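Local coordinates for putative secreted protein (Streptomyces coelicolor A3, PDB 2QF9) that is of unknown function but is probably secreted and folds as a DUF305 four-helix bundle of the ferritin clan, paired with a second copy in the crystal, at residues 102-107 and 113-118; 24-29 and 117-122; 29-34 and 38-43; 14-19 and 55-60; 133-138 and 146-151. All blocks are in the same frame, centred on the assembly; numbering follows the deposited sequence.

Interaction 1: residues 102-107 and 113-118; sequences KKLGTL and EVYYLQ
Two antiparallel helices joined by a tight turn meet here: the short helix 98-106 folds back against the start of the long helix 109-137, and K103, L104 and L107 close round the ring of Y115. The K103 chain runs across one face of that ring at about a right angle to the tyrosine side chain. Its CE lies 3.6 Å from the ring centroid, a CH-pi contact, and the chain then bends at chi4 (69°), which keeps NZ above the same face at 4.9 Å from the centroid, 19° off the normal, in a cation-pi interaction. L107 adds its CD1, 3.4 Å from Y115 CB, while L104 CB sits 4.0 Å from Y115 CD2. Further out on the same leucine, CD1 packs on Y116 CB at 4.0 Å, and the Y116 ring leads away into the bundle, where its OH is hydrogen-bonded to S27. Replacing Y115 by an alanine would probably strip the K103 ammonium of its aromatic face and open a gap beside L107 CD1. The last turn of helix 98-106 is tied by T106 OG1, which donates to K103 O in the carbonyl plane at 2.6 Å. With an angle of 153° between the two helix axes, this is a helical hairpin, with a short helix laid on the outside of a four-helix bundle.

Interaction 2: residues 24-29 and 117-122; sequences VEMSYI and LQLMTE. With EDO (1,2-ethanediol), chain C.
The selenomethionine M26 reaches between L119 and M120 and meets each of them obliquely. From helix 8-31 its chain runs outward to SE, which lies against the flank of L119, 3.5 Å from L119 CB; a bend at chi3 (-61°) then swings CE away from that leucine and onto M120. In M120, also selenomethionine, folds at chi2 and chi3 bring CE round to S27 OG, 3.8 Å away. Both selenomethionines have a second conformer: these distances hold for the conformers described, and the very close approach of the two methyls is doubtful. The main polar partner of S27 OG is A23 O. On the far side of helix 8-31, Y28 OH shares a 2.6 Å hydrogen bond with O1 of an ethanediol that sits across the dimer interface, bonded also to Q48 of both chains, and the Y28 ring stacks edge-to-face with Y44 of the second subunit. With the helices nearly antiparallel, 168° apart, this is a buried layer of the antiparallel four-helix core.

Interaction 3: residues 29-34 and 38-43; sequences IVRDRT and EVRRLA. With EDO (1,2-ethanediol), chain D.
Hydrogen bonds come first: R31 and R40 exchange them reciprocally, each guanidinium reaching the other's backbone carbonyl. R40 NH1 donates to R31 O at 3.0 Å, and R31 NH1 donates to R40 O, also at 3.0 Å but from above the carbonyl plane. Both acceptors lie close to the plane of the guanidinium that binds them. Each guanidinium lies over a face of the other, their planes 32° apart, and R31 NH2 is 3.6 Å from R40 NH2, a close approach of like charges. Beneath the arginines is an apolar layer, in which V30 CG1 touches A43 CB at 3.6 Å and V30 CG2 meets V39 CG1 at 4.1 Å, while A43 CB also supports the aliphatic part of R31. At the other end, E38 N donates to O2 of an ethanediol. The like charges are probably tolerated because each guanidinium donates to a carbonyl and D32 of the second subunit offsets the charge, mainly at R40, through a salt bridge that ties this turn to the dimer interface.

Interaction 4: residues 14-19 and 55-60; sequences RDMSVH and GMMIGW
M57, a selenomethionine, fills the tight part of this contact, lying against M16 and S17 where helix 8-31 crosses helix 37-63. A bend at chi3 (-64°) folds its CE back over the first helix, 3.8 Å from M16 CG, and its SE is 3.9 Å from M16 CB. M16 touches with CB and CG alone, because bends at chi2 and chi3 carry its outer end away towards M130 of helix 109-137. S17 is the small residue at the closest backbone approach, and its OG sits 3.6 Å from M57 CB. The same hydroxyl is hydrogen-bonded to A13 O within its own helix, so its polar end is satisfied although it faces an apolar side chain. Between the two segments the contact thins out at I58, which offers CG1 to S17 OG at 3.7 Å and also packs on K68 of a loop and on M56 of the second subunit; beyond S17, V18 lies exposed. The axes of the two short segments approach to 9.2 Å at an angle of 147°. Helix 109-137 covers the M16 side, helix 141-167 packs on M56 and W60, and the second subunit lies against helix 37-63, its G59 O accepting from W60 NE1.

Interaction 5: residues 133-138 and 146-151; sequences GCVERC and LARGMV
A chi1 of 174° sends V135 CG1 opposite the backbone nitrogen and turns both methyls onto R148 and the backbone beside A147, and C134 uses the same setting (chi1 179°) to lay SG against the A147 methyl. CG2 of V135 fits closely over the second helix, 3.6 Å from R148 N and 4.0 Å from A147 CB. CG1 meets the arginine instead: the R148 chain, bent at chi2 and chi3, crosses the valine at about a right angle and brings NH1 to 3.5 Å from V135 CG1. R148 is modelled in two conformers, so this side-chain touch is less certain than the one at its backbone. With an alanine in place of V135, a gap would probably open over the backbone at R148, and the guanidinium would lose the methyl it lies against. C134 SG lies 3.7 Å from A147 CB and is bonded to C138 SG at 2.1 Å, a disulfide that fastens the last turn of helix 109-137 to the residue just after it. The two short helical segments run at 146° to each other, with axes 8.6 Å apart. F12 of helix 8-31 packs on C134, M57 of helix 37-63 lies against M150, and E143 near the start of helix 141-167 touches both cysteines.

In the fold
Interactions 1, 2 and 3 cluster on one side of the chain's centre, with their own centres 8 to 10 Å apart, and probable hydrogen bonds run between them: Y116 OH to S27 OG at 3.0 Å joins interactions 1 and 2, while E113 OE2 to T34 OG1 at 2.6 Å joins 1 and 3. Interactions 4 and 5, whose centres are 13 Å apart, pack together towards the other end through M57 and M150; the centres of 3 and 5 lie about 28 Å from each other. Helix 8-31 runs through interactions 2, 3 and 4, helix 109-137 through 1, 2 and 5. Interactions 2, 3 and 4 also touch the second subunit. The ethanediols at interactions 2 and 3 probably come from the crystallisation liquor.

Interaction 1: residues 102-107 and 113-118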
# COMPACT_ATOMS: atom_id res chain seq x y z
N LYS A 102 -15.74 -8.19 11.37
CA LYS A 102 -17.10 -8.34 10.88
C LYS A 102 -18.01 -7.22 11.42
O LYS A 102 -18.76 -6.60 10.65
CB LYS A 102 -17.67 -9.70 11.25
CG LYS A 102 -19.13 -9.89 10.82
CD LYS A 102 -19.70 -11.22 11.32
CE LYS A 102 -21.04 -11.49 10.66
NZ LYS A 102 -22.07 -10.58 11.23
N LYS A 103 -17.92 -6.96 12.73
CA LYS A 103 -18.77 -5.97 13.37
C LYS A 103 -18.53 -4.61 12.73
O LYS A 103 -19.49 -3.91 12.39
CB LYS A 103 -18.51 -5.90 14.88
CG LYS A 103 -19.40 -4.90 15.59
CD LYS A 103 -19.16 -4.94 17.09
CE LYS A 103 -19.46 -3.58 17.73
NZ LYS A 103 -20.90 -3.23 17.72
N LEU A 104 -17.26 -4.26 12.52
CA LEU A 104 -16.91 -2.97 11.91
C LEU A 104 -17.65 -2.76 10.59
O LEU A 104 -18.20 -1.67 10.33
CB LEU A 104 -15.39 -2.86 11.67
CG LEU A 104 -14.90 -1.55 11.04
CD1 LEU A 104 -15.22 -0.35 11.92
CD2 LEU A 104 -13.41 -1.65 10.78
N GLY A 105 -17.67 -3.81 9.78
CA GLY A 105 -18.31 -3.81 8.47
C GLY A 105 -19.82 -3.68 8.50
O GLY A 105 -20.42 -3.38 7.46
N THR A 106 -20.44 -3.90 9.67
CA THR A 106 -21.90 -3.78 9.85
C THR A 106 -22.35 -2.40 10.35
O THR A 106 -23.54 -2.07 10.31
CB THR A 106 -22.48 -4.82 10.84
OG1 THR A 106 -22.06 -4.50 12.17
CG2 THR A 106 -22.06 -6.27 10.47
N LEU A 107 -21.40 -1.60 10.85
CA LEU A 107 -21.70 -0.29 11.42
C LEU A 107 -21.72 0.83 10.38
O LEU A 107 -21.16 0.67 9.29
CB LEU A 107 -20.69 0.05 12.52
CG LEU A 107 -20.67 -0.96 13.67
CD1 LEU A 107 -19.58 -0.60 14.67
CD2 LEU A 107 -22.02 -1.03 14.35
N GLU A 113 -17.22 5.04 12.89
CA GLU A 113 -16.05 5.87 13.21
C GLU A 113 -15.51 5.51 14.60
O GLU A 113 -14.30 5.25 14.77
CB GLU A 113 -16.43 7.36 13.19
CG GLU A 113 -16.80 7.88 11.80
CD GLU A 113 -17.68 9.12 11.88
OE1 GLU A 113 -17.38 9.97 12.73
OE2 GLU A 113 -18.64 9.22 11.09
N VAL A 114 -16.40 5.47 15.59
CA VAL A 114 -15.99 5.18 16.96
C VAL A 114 -15.36 3.79 17.04
O VAL A 114 -14.30 3.61 17.65
CB VAL A 114 -17.21 5.31 17.91
CG1 VAL A 114 -16.94 4.67 19.28
CG2 VAL A 114 -17.57 6.82 18.06
N TYR A 115 -16.02 2.83 16.43
CA TYR A 115 -15.55 1.43 16.53
C TYR A 115 -14.19 1.27 15.87
O TYR A 115 -13.31 0.61 16.42
CB TYR A 115 -16.57 0.47 15.94
CG TYR A 115 -16.36 -0.95 16.43
CD1 TYR A 115 -16.54 -1.26 17.79
CD2 TYR A 115 -16.00 -1.97 15.57
CE1 TYR A 115 -16.35 -2.57 18.26
CE2 TYR A 115 -15.80 -3.27 16.02
CZ TYR A 115 -15.98 -3.56 17.36
OH TYR A 115 -15.78 -4.84 17.85
N TYR A 116 -14.01 1.92 14.72
CA TYR A 116 -12.72 1.96 14.02
C TYR A 116 -11.63 2.58 14.89
O TYR A 116 -10.53 2.04 15.03
CB TYR A 116 -12.88 2.76 12.72
CG TYR A 116 -11.58 3.04 12.01
CD1 TYR A 116 -10.94 2.04 11.26
CD2 TYR A 116 -10.97 4.31 12.11
CE1 TYR A 116 -9.74 2.29 10.60
CE2 TYR A 116 -9.77 4.57 11.46
CZ TYR A 116 -9.15 3.57 10.72
OH TYR A 116 -7.98 3.83 10.06
N LEU A 117 -11.94 3.74 15.47
CA LEU A 117 -11.00 4.42 16.35
C LEU A 117 -10.62 3.57 17.56
O LEU A 117 -9.47 3.58 17.99
CB LEU A 117 -11.54 5.79 16.76
CG LEU A 117 -11.64 6.80 15.61
CD1 LEU A 117 -12.56 7.93 16.04
CD2 LEU A 117 -10.25 7.33 15.18
N GLN A 118 -11.58 2.84 18.11
CA GLN A 118 -11.31 1.96 19.25
C GLN A 118 -10.42 0.78 18.85
O GLN A 118 -9.41 0.49 19.52
CB GLN A 118 -12.61 1.45 19.84
CG GLN A 118 -13.36 2.55 20.61
CD GLN A 118 -14.78 2.13 20.97
OE1 GLN A 118 -15.37 1.28 20.31
NE2 GLN A 118 -15.33 2.73 22.02

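Interaction 2: residues 24-29 and 117-122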
# COMPACT_ATOMS: atom_id res chain seq x y z
N VAL A 24 -4.51 -1.83 7.23
CA VAL A 24 -4.92 -1.44 5.89
C VAL A 24 -6.38 -1.88 5.62
O VAL A 24 -7.21 -1.07 5.17
CB VAL A 24 -3.93 -1.98 4.81
CG1 VAL A 24 -4.44 -1.65 3.40
CG2 VAL A 24 -2.51 -1.40 5.07
N GLU A 25 -6.68 -3.15 5.89
CA GLU A 25 -8.03 -3.69 5.70
C GLU A 25 -9.07 -2.92 6.54
O GLU A 25 -10.14 -2.56 6.02
CB GLU A 25 -8.04 -5.20 6.04
CG GLU A 25 -9.41 -5.86 6.03
CD GLU A 25 -10.10 -5.91 4.65
OE1 GLU A 25 -9.55 -5.38 3.66
OE2 GLU A 25 -11.21 -6.49 4.58
N MSE A 26 -8.77 -2.68 7.82
CA MSE A 26 -9.66 -1.87 8.65
C MSE A 26 -9.94 -0.50 8.04
O MSE A 26 -11.07 -0.00 8.10
CB MSE A 26 -9.06 -1.68 10.03
CG MSE A 26 -9.51 -2.69 11.01
SE MSE A 26 -9.27 -1.87 12.75
CE MSE A 26 -7.36 -1.61 12.70
N SER A 27 -8.91 0.11 7.47
CA SER A 27 -9.02 1.43 6.82
C SER A 27 -9.91 1.41 5.59
O SER A 27 -10.74 2.32 5.40
CB SER A 27 -7.62 1.99 6.51
OG SER A 27 -6.92 2.15 7.75
N TYR A 28 -9.78 0.36 4.76
CA TYR A 28 -10.68 0.18 3.63
C TYR A 28 -12.13 0.04 4.09
O TYR A 28 -13.03 0.61 3.48
CB TYR A 28 -10.29 -1.05 2.79
CG TYR A 28 -9.33 -0.68 1.69
CD1 TYR A 28 -7.94 -0.79 1.87
CD2 TYR A 28 -9.81 -0.15 0.49
CE1 TYR A 28 -7.05 -0.42 0.84
CE2 TYR A 28 -8.91 0.22 -0.56
CZ TYR A 28 -7.55 0.10 -0.35
OH TYR A 28 -6.68 0.47 -1.36
N ILE A 29 -12.34 -0.72 5.16
CA ILE A 29 -13.70 -0.98 5.65
C ILE A 29 -14.35 0.31 6.17
O ILE A 29 -15.46 0.67 5.74
CB ILE A 29 -13.73 -2.10 6.74
CG1 ILE A 29 -13.29 -3.46 6.15
CG2 ILE A 29 -15.15 -2.22 7.32
CD1 ILE A 29 -12.97 -4.48 7.25
N LEU A 117 -11.94 3.74 15.47
CA LEU A 117 -11.00 4.42 16.35
C LEU A 117 -10.62 3.57 17.56
O LEU A 117 -9.47 3.58 17.99
CB LEU A 117 -11.54 5.79 16.76
CG LEU A 117 -11.64 6.80 15.61
CD1 LEU A 117 -12.56 7.93 16.04
CD2 LEU A 117 -10.25 7.33 15.18
N GLN A 118 -11.58 2.84 18.11
CA GLN A 118 -11.31 1.96 19.25
C GLN A 118 -10.42 0.78 18.85
O GLN A 118 -9.41 0.49 19.52
CB GLN A 118 -12.61 1.45 19.84
CG GLN A 118 -13.36 2.55 20.61
CD GLN A 118 -14.78 2.13 20.97
OE1 GLN A 118 -15.37 1.28 20.31
NE2 GLN A 118 -15.33 2.73 22.02
N LEU A 119 -10.78 0.12 17.75
CA LEU A 119 -9.97 -0.99 17.23
C LEU A 119 -8.56 -0.54 16.86
O LEU A 119 -7.59 -1.23 17.16
CB LEU A 119 -10.62 -1.64 16.02
CG LEU A 119 -11.91 -2.43 16.22
CD1 LEU A 119 -12.44 -2.91 14.87
CD2 LEU A 119 -11.73 -3.63 17.19
N MSE A 120 -8.44 0.61 16.21
CA MSE A 120 -7.14 1.05 15.74
C MSE A 120 -6.27 1.52 16.92
O MSE A 120 -5.05 1.36 16.91
CB MSE A 120 -7.29 2.15 14.68
CG MSE A 120 -5.99 2.51 13.98
SE MSE A 120 -5.18 1.04 12.95
CE MSE A 120 -6.27 1.21 11.33
N THR A 121 -6.90 2.08 17.95
CA THR A 121 -6.15 2.45 19.15
C THR A 121 -5.47 1.20 19.75
O THR A 121 -4.25 1.18 20.02
CB THR A 121 -7.05 3.20 20.19
OG1 THR A 121 -7.38 4.49 19.66
CG2 THR A 121 -6.32 3.39 21.52
N GLU A 122 -6.25 0.13 19.90
CA GLU A 122 -5.72 -1.13 20.41
C GLU A 122 -4.65 -1.70 19.47
O GLU A 122 -3.61 -2.21 19.91
CB GLU A 122 -6.86 -2.11 20.63
CG GLU A 122 -6.44 -3.46 21.17
CD GLU A 122 -5.76 -3.41 22.54
OE1 GLU A 122 -5.69 -2.33 23.19
OE2 GLU A 122 -5.29 -4.48 22.96
C1 EDO C . -3.12 0.89 -1.04
O1 EDO C . -4.21 0.04 -0.74
C2 EDO C . -2.62 1.49 0.27
O2 EDO C . -3.31 2.71 0.51

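Interaction 3: residues 29-34 and 38-43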
# COMPACT_ATOMS: atom_id res chain seq x y z
N ILE A 29 -12.34 -0.72 5.16
CA ILE A 29 -13.70 -0.98 5.65
C ILE A 29 -14.35 0.31 6.17
O ILE A 29 -15.46 0.67 5.74
CB ILE A 29 -13.73 -2.10 6.74
CG1 ILE A 29 -13.29 -3.46 6.15
CG2 ILE A 29 -15.15 -2.22 7.32
CD1 ILE A 29 -12.97 -4.48 7.25
N VAL A 30 -13.65 1.02 7.06
CA VAL A 30 -14.24 2.23 7.64
C VAL A 30 -14.56 3.29 6.58
O VAL A 30 -15.56 4.00 6.68
CB VAL A 30 -13.43 2.82 8.82
CG1 VAL A 30 -12.23 3.62 8.33
CG2 VAL A 30 -14.34 3.70 9.71
N ARG A 31 -13.73 3.39 5.54
CA ARG A 31 -13.93 4.43 4.54
C ARG A 31 -15.22 4.18 3.75
O ARG A 31 -15.83 5.13 3.24
CB ARG A 31 -12.71 4.59 3.63
CG ARG A 31 -11.56 5.34 4.33
CD ARG A 31 -10.29 5.34 3.46
NE ARG A 31 -10.55 5.75 2.08
CZ ARG A 31 -10.59 7.01 1.65
NH1 ARG A 31 -10.42 8.02 2.49
NH2 ARG A 31 -10.83 7.27 0.37
N ASP A 32 -15.67 2.93 3.72
CA ASP A 32 -16.91 2.58 3.04
C ASP A 32 -18.15 2.69 3.94
O ASP A 32 -19.29 2.57 3.46
CB ASP A 32 -16.81 1.17 2.43
CG ASP A 32 -16.13 1.16 1.05
OD1 ASP A 32 -15.66 2.21 0.57
OD2 ASP A 32 -16.07 0.08 0.46
N ARG A 33 -17.94 2.96 5.22
CA ARG A 33 -19.03 2.94 6.21
C ARG A 33 -19.43 4.32 6.73
O ARG A 33 -20.44 4.46 7.45
CB ARG A 33 -18.67 2.06 7.43
CG ARG A 33 -18.35 0.58 7.17
CD ARG A 33 -19.35 -0.11 6.25
NE ARG A 33 -20.70 -0.14 6.80
CZ ARG A 33 -21.75 -0.67 6.18
NH1 ARG A 33 -21.62 -1.25 4.99
NH2 ARG A 33 -22.95 -0.65 6.76
N THR A 34 -18.63 5.32 6.41
CA THR A 34 -18.89 6.68 6.84
C THR A 34 -18.52 7.72 5.79
O THR A 34 -17.65 7.47 4.95
CB THR A 34 -18.20 7.00 8.20
OG1 THR A 34 -18.59 8.31 8.63
CG2 THR A 34 -16.64 6.91 8.07
N GLU A 38 -12.68 13.62 8.57
CA GLU A 38 -11.53 13.44 9.49
C GLU A 38 -11.14 11.99 9.62
O GLU A 38 -9.96 11.63 9.47
CB GLU A 38 -11.88 13.95 10.87
CG GLU A 38 -11.72 15.42 11.06
CD GLU A 38 -12.02 15.80 12.47
OE1 GLU A 38 -13.10 15.41 12.96
OE2 GLU A 38 -11.16 16.45 13.10
N VAL A 39 -12.13 11.14 9.87
CA VAL A 39 -11.87 9.69 10.00
C VAL A 39 -11.48 9.08 8.65
O VAL A 39 -10.53 8.29 8.58
CB VAL A 39 -13.06 8.95 10.67
CG1 VAL A 39 -12.89 7.43 10.59
CG2 VAL A 39 -13.18 9.42 12.12
N ARG A 40 -12.15 9.48 7.57
CA ARG A 40 -11.74 9.00 6.24
C ARG A 40 -10.31 9.39 5.90
O ARG A 40 -9.57 8.56 5.32
CB ARG A 40 -12.71 9.46 5.14
CG ARG A 40 -14.01 8.65 5.13
CD ARG A 40 -15.03 9.20 4.14
NE ARG A 40 -14.47 9.61 2.85
CZ ARG A 40 -14.26 8.79 1.82
NH1 ARG A 40 -14.57 7.50 1.90
NH2 ARG A 40 -13.76 9.26 0.70
N ARG A 41 -9.90 10.61 6.28
CA ARG A 41 -8.53 11.08 6.00
C ARG A 41 -7.53 10.29 6.83
O ARG A 41 -6.48 9.88 6.32
CB ARG A 41 -8.36 12.59 6.24
CG ARG A 41 -6.92 13.07 6.04
CD ARG A 41 -6.47 12.94 4.59
NE ARG A 41 -5.01 12.89 4.45
CZ ARG A 41 -4.33 13.08 3.31
NH1 ARG A 41 -4.96 13.37 2.17
NH2 ARG A 41 -3.01 12.98 3.32
N LEU A 42 -7.84 10.09 8.12
CA LEU A 42 -6.96 9.32 8.98
C LEU A 42 -6.79 7.90 8.41
O LEU A 42 -5.64 7.40 8.30
CB LEU A 42 -7.52 9.25 10.40
CG LEU A 42 -6.80 8.31 11.38
CD1 LEU A 42 -5.30 8.69 11.57
CD2 LEU A 42 -7.58 8.23 12.70
N ALA A 43 -7.91 7.28 8.05
CA ALA A 43 -7.90 5.91 7.51
C ALA A 43 -7.05 5.85 6.23
O ALA A 43 -6.27 4.93 6.04
CB ALA A 43 -9.32 5.41 7.26
C1 EDO D . -16.80 16.28 8.80
O1 EDO D . -16.82 15.53 7.57
C2 EDO D . -15.40 16.40 9.42
O2 EDO D . -14.84 15.09 9.61

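Interaction 4: residues 14-19 and 55-60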
# COMPACT_ATOMS: atom_id res chain seq x y z
N ARG A 14 8.19 -10.30 9.16
CA ARG A 14 7.05 -11.20 8.92
C ARG A 14 5.82 -10.77 9.72
O ARG A 14 4.71 -10.60 9.16
CB ARG A 14 7.41 -12.65 9.29
CG ARG A 14 8.28 -13.36 8.28
CD ARG A 14 8.54 -14.81 8.68
NE ARG A 14 9.49 -15.43 7.77
CZ ARG A 14 10.75 -15.74 8.05
NH1 ARG A 14 11.51 -16.28 7.11
NH2 ARG A 14 11.25 -15.54 9.27
N ASP A 15 6.02 -10.59 11.02
CA ASP A 15 4.92 -10.34 11.97
C ASP A 15 4.32 -8.96 11.76
O ASP A 15 3.10 -8.82 11.67
CB ASP A 15 5.42 -10.49 13.41
CG ASP A 15 5.73 -11.94 13.80
OD1 ASP A 15 5.45 -12.88 13.03
OD2 ASP A 15 6.24 -12.13 14.92
N MSE A 16 5.18 -7.95 11.64
CA MSE A 16 4.65 -6.61 11.46
C MSE A 16 3.97 -6.47 10.09
O MSE A 16 3.03 -5.70 9.95
CB MSE A 16 5.73 -5.54 11.71
CG MSE A 16 5.18 -4.15 11.77
SE MSE A 16 3.86 -3.87 13.23
CE MSE A 16 5.14 -3.35 14.55
N SER A 17 4.43 -7.23 9.08
CA SER A 17 3.73 -7.19 7.78
C SER A 17 2.27 -7.67 7.88
O SER A 17 1.35 -7.05 7.33
CB SER A 17 4.50 -7.97 6.71
OG SER A 17 5.67 -7.25 6.37
N VAL A 18 2.06 -8.78 8.61
CA VAL A 18 0.71 -9.28 8.85
C VAL A 18 -0.11 -8.26 9.67
O VAL A 18 -1.29 -8.03 9.39
CB VAL A 18 0.74 -10.67 9.54
CG1 VAL A 18 -0.67 -11.12 9.90
CG2 VAL A 18 1.41 -11.71 8.62
N HIS A 19 0.52 -7.64 10.67
CA HIS A 19 -0.15 -6.65 11.52
C HIS A 19 -0.61 -5.45 10.67
O HIS A 19 -1.79 -5.03 10.73
CB HIS A 19 0.81 -6.20 12.61
CG HIS A 19 0.14 -5.69 13.86
ND1 HIS A 19 -0.07 -4.35 14.09
CD2 HIS A 19 -0.28 -6.34 14.98
CE1 HIS A 19 -0.61 -4.19 15.29
NE2 HIS A 19 -0.75 -5.38 15.84
N GLY A 55 5.18 -3.20 2.29
CA GLY A 55 5.98 -3.44 1.09
C GLY A 55 7.48 -3.39 1.36
O GLY A 55 8.23 -4.22 0.84
N MSE A 56 7.94 -2.42 2.16
CA MSE A 56 9.37 -2.33 2.52
C MSE A 56 9.85 -3.63 3.18
O MSE A 56 10.84 -4.23 2.75
CB MSE A 56 9.65 -1.13 3.44
CG MSE A 56 9.47 0.23 2.77
SE MSE A 56 9.56 1.58 4.18
CE MSE A 56 9.63 3.24 3.17
N MSE A 57 9.10 -4.08 4.18
CA MSE A 57 9.49 -5.26 4.95
C MSE A 57 9.43 -6.56 4.14
O MSE A 57 10.33 -7.44 4.23
CB MSE A 57 8.66 -5.33 6.23
CG MSE A 57 9.00 -4.17 7.17
SE MSE A 57 8.02 -4.27 8.86
CE MSE A 57 6.19 -4.04 8.13
N ILE A 58 8.39 -6.68 3.32
CA ILE A 58 8.26 -7.81 2.40
C ILE A 58 9.41 -7.78 1.37
O ILE A 58 10.00 -8.82 1.06
CB ILE A 58 6.90 -7.84 1.71
CG1 ILE A 58 5.82 -8.19 2.76
CG2 ILE A 58 6.91 -8.87 0.57
CD1 ILE A 58 4.40 -8.14 2.26
N GLY A 59 9.73 -6.59 0.89
CA GLY A 59 10.85 -6.40 -0.04
C GLY A 59 12.19 -6.81 0.57
O GLY A 59 13.05 -7.40 -0.11
N TRP A 60 12.35 -6.55 1.87
CA TRP A 60 13.57 -6.98 2.57
C TRP A 60 13.64 -8.49 2.64
O TRP A 60 14.66 -9.10 2.31
CB TRP A 60 13.71 -6.32 3.96
CG TRP A 60 13.86 -4.81 3.90
CD1 TRP A 60 14.34 -4.07 2.85
CD2 TRP A 60 13.50 -3.88 4.92
NE1 TRP A 60 14.32 -2.72 3.17
CE2 TRP A 60 13.81 -2.58 4.43
CE3 TRP A 60 12.97 -4.01 6.22
CZ2 TRP A 60 13.59 -1.41 5.19
CZ3 TRP A 60 12.75 -2.84 6.97
CH2 TRP A 60 13.06 -1.56 6.45

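Interaction 5: residues 133-138 and 146-151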
# COMPACT_ATOMS: atom_id res chain seq x y z
N GLY A 133 10.10 -3.95 20.46
CA GLY A 133 10.83 -5.22 20.45
C GLY A 133 11.92 -5.22 19.38
O GLY A 133 13.04 -5.69 19.62
N CYS A 134 11.60 -4.70 18.20
CA CYS A 134 12.59 -4.58 17.12
C CYS A 134 13.65 -3.51 17.45
O CYS A 134 14.83 -3.72 17.17
CB CYS A 134 11.90 -4.30 15.78
SG CYS A 134 13.01 -4.09 14.34
N VAL A 135 13.26 -2.39 18.07
CA VAL A 135 14.25 -1.38 18.46
C VAL A 135 15.31 -2.04 19.38
O VAL A 135 16.51 -1.79 19.25
CB VAL A 135 13.60 -0.09 19.08
CG1 VAL A 135 14.67 0.88 19.61
CG2 VAL A 135 12.75 0.63 18.06
N GLU A 136 14.85 -2.92 20.27
CA GLU A 136 15.74 -3.67 21.15
C GLU A 136 16.56 -4.77 20.46
O GLU A 136 17.75 -4.91 20.73
CB GLU A 136 14.94 -4.29 22.30
CG GLU A 136 15.76 -5.13 23.28
CD GLU A 136 14.88 -5.79 24.32
OE1 GLU A 136 13.91 -5.14 24.77
OE2 GLU A 136 15.16 -6.96 24.70
N ARG A 137 15.93 -5.53 19.56
CA ARG A 137 16.49 -6.81 19.10
C ARG A 137 16.99 -6.84 17.65
O ARG A 137 17.88 -7.63 17.31
CB ARG A 137 15.47 -7.94 19.29
CG ARG A 137 15.07 -8.24 20.74
CD ARG A 137 14.00 -9.31 20.77
NE ARG A 137 13.64 -9.70 22.13
CZ ARG A 137 14.16 -10.74 22.78
NH1 ARG A 137 15.08 -11.50 22.20
NH2 ARG A 137 13.77 -11.02 24.03
N CYS A 138 16.38 -6.03 16.77
CA CYS A 138 16.81 -5.97 15.38
C CYS A 138 18.26 -5.51 15.24
O CYS A 138 18.77 -4.74 16.08
CB CYS A 138 15.90 -5.04 14.56
SG CYS A 138 14.23 -5.75 14.31
N LEU A 146 13.12 2.12 11.07
CA LEU A 146 11.71 2.03 10.70
C LEU A 146 10.85 1.76 11.92
O LEU A 146 9.83 2.44 12.13
CB LEU A 146 11.46 0.95 9.62
CG LEU A 146 10.08 1.08 8.92
CD1 LEU A 146 9.99 2.30 8.01
CD2 LEU A 146 9.81 -0.17 8.09
N ALA A 147 11.29 0.80 12.73
CA ALA A 147 10.60 0.43 13.97
C ALA A 147 10.51 1.63 14.94
O ALA A 147 9.45 1.91 15.50
CB ALA A 147 11.30 -0.77 14.62
N ARG A 148 11.63 2.34 15.11
CA ARG A 148 11.68 3.53 15.98
C ARG A 148 10.69 4.61 15.51
O ARG A 148 10.07 5.31 16.33
CB ARG A 148 13.12 4.05 16.02
CG ARG A 148 13.50 4.87 17.26
CD ARG A 148 14.91 4.48 17.76
NE ARG A 148 15.84 4.13 16.68
CZ ARG A 148 16.87 3.31 16.80
NH1 ARG A 148 17.13 2.72 17.96
NH2 ARG A 148 17.65 3.06 15.75
N GLY A 149 10.52 4.73 14.19
CA GLY A 149 9.59 5.69 13.59
C GLY A 149 8.14 5.28 13.81
O GLY A 149 7.28 6.14 14.01
N MSE A 150 7.89 3.97 13.80
CA MSE A 150 6.56 3.44 14.11
C MSE A 150 6.16 3.72 15.54
O MSE A 150 5.01 4.06 15.78
CB MSE A 150 6.48 1.94 13.84
CG MSE A 150 6.69 1.56 12.39
SE MSE A 150 6.38 -0.36 12.27
CE MSE A 150 7.24 -0.73 10.57
N VAL A 151 7.10 3.60 16.49
CA VAL A 151 6.78 3.97 17.88
C VAL A 151 6.26 5.41 17.95
O VAL A 151 5.18 5.66 18.51
CB VAL A 151 7.97 3.70 18.84
CG1 VAL A 151 7.63 4.14 20.27
CG2 VAL A 151 8.34 2.20 18.82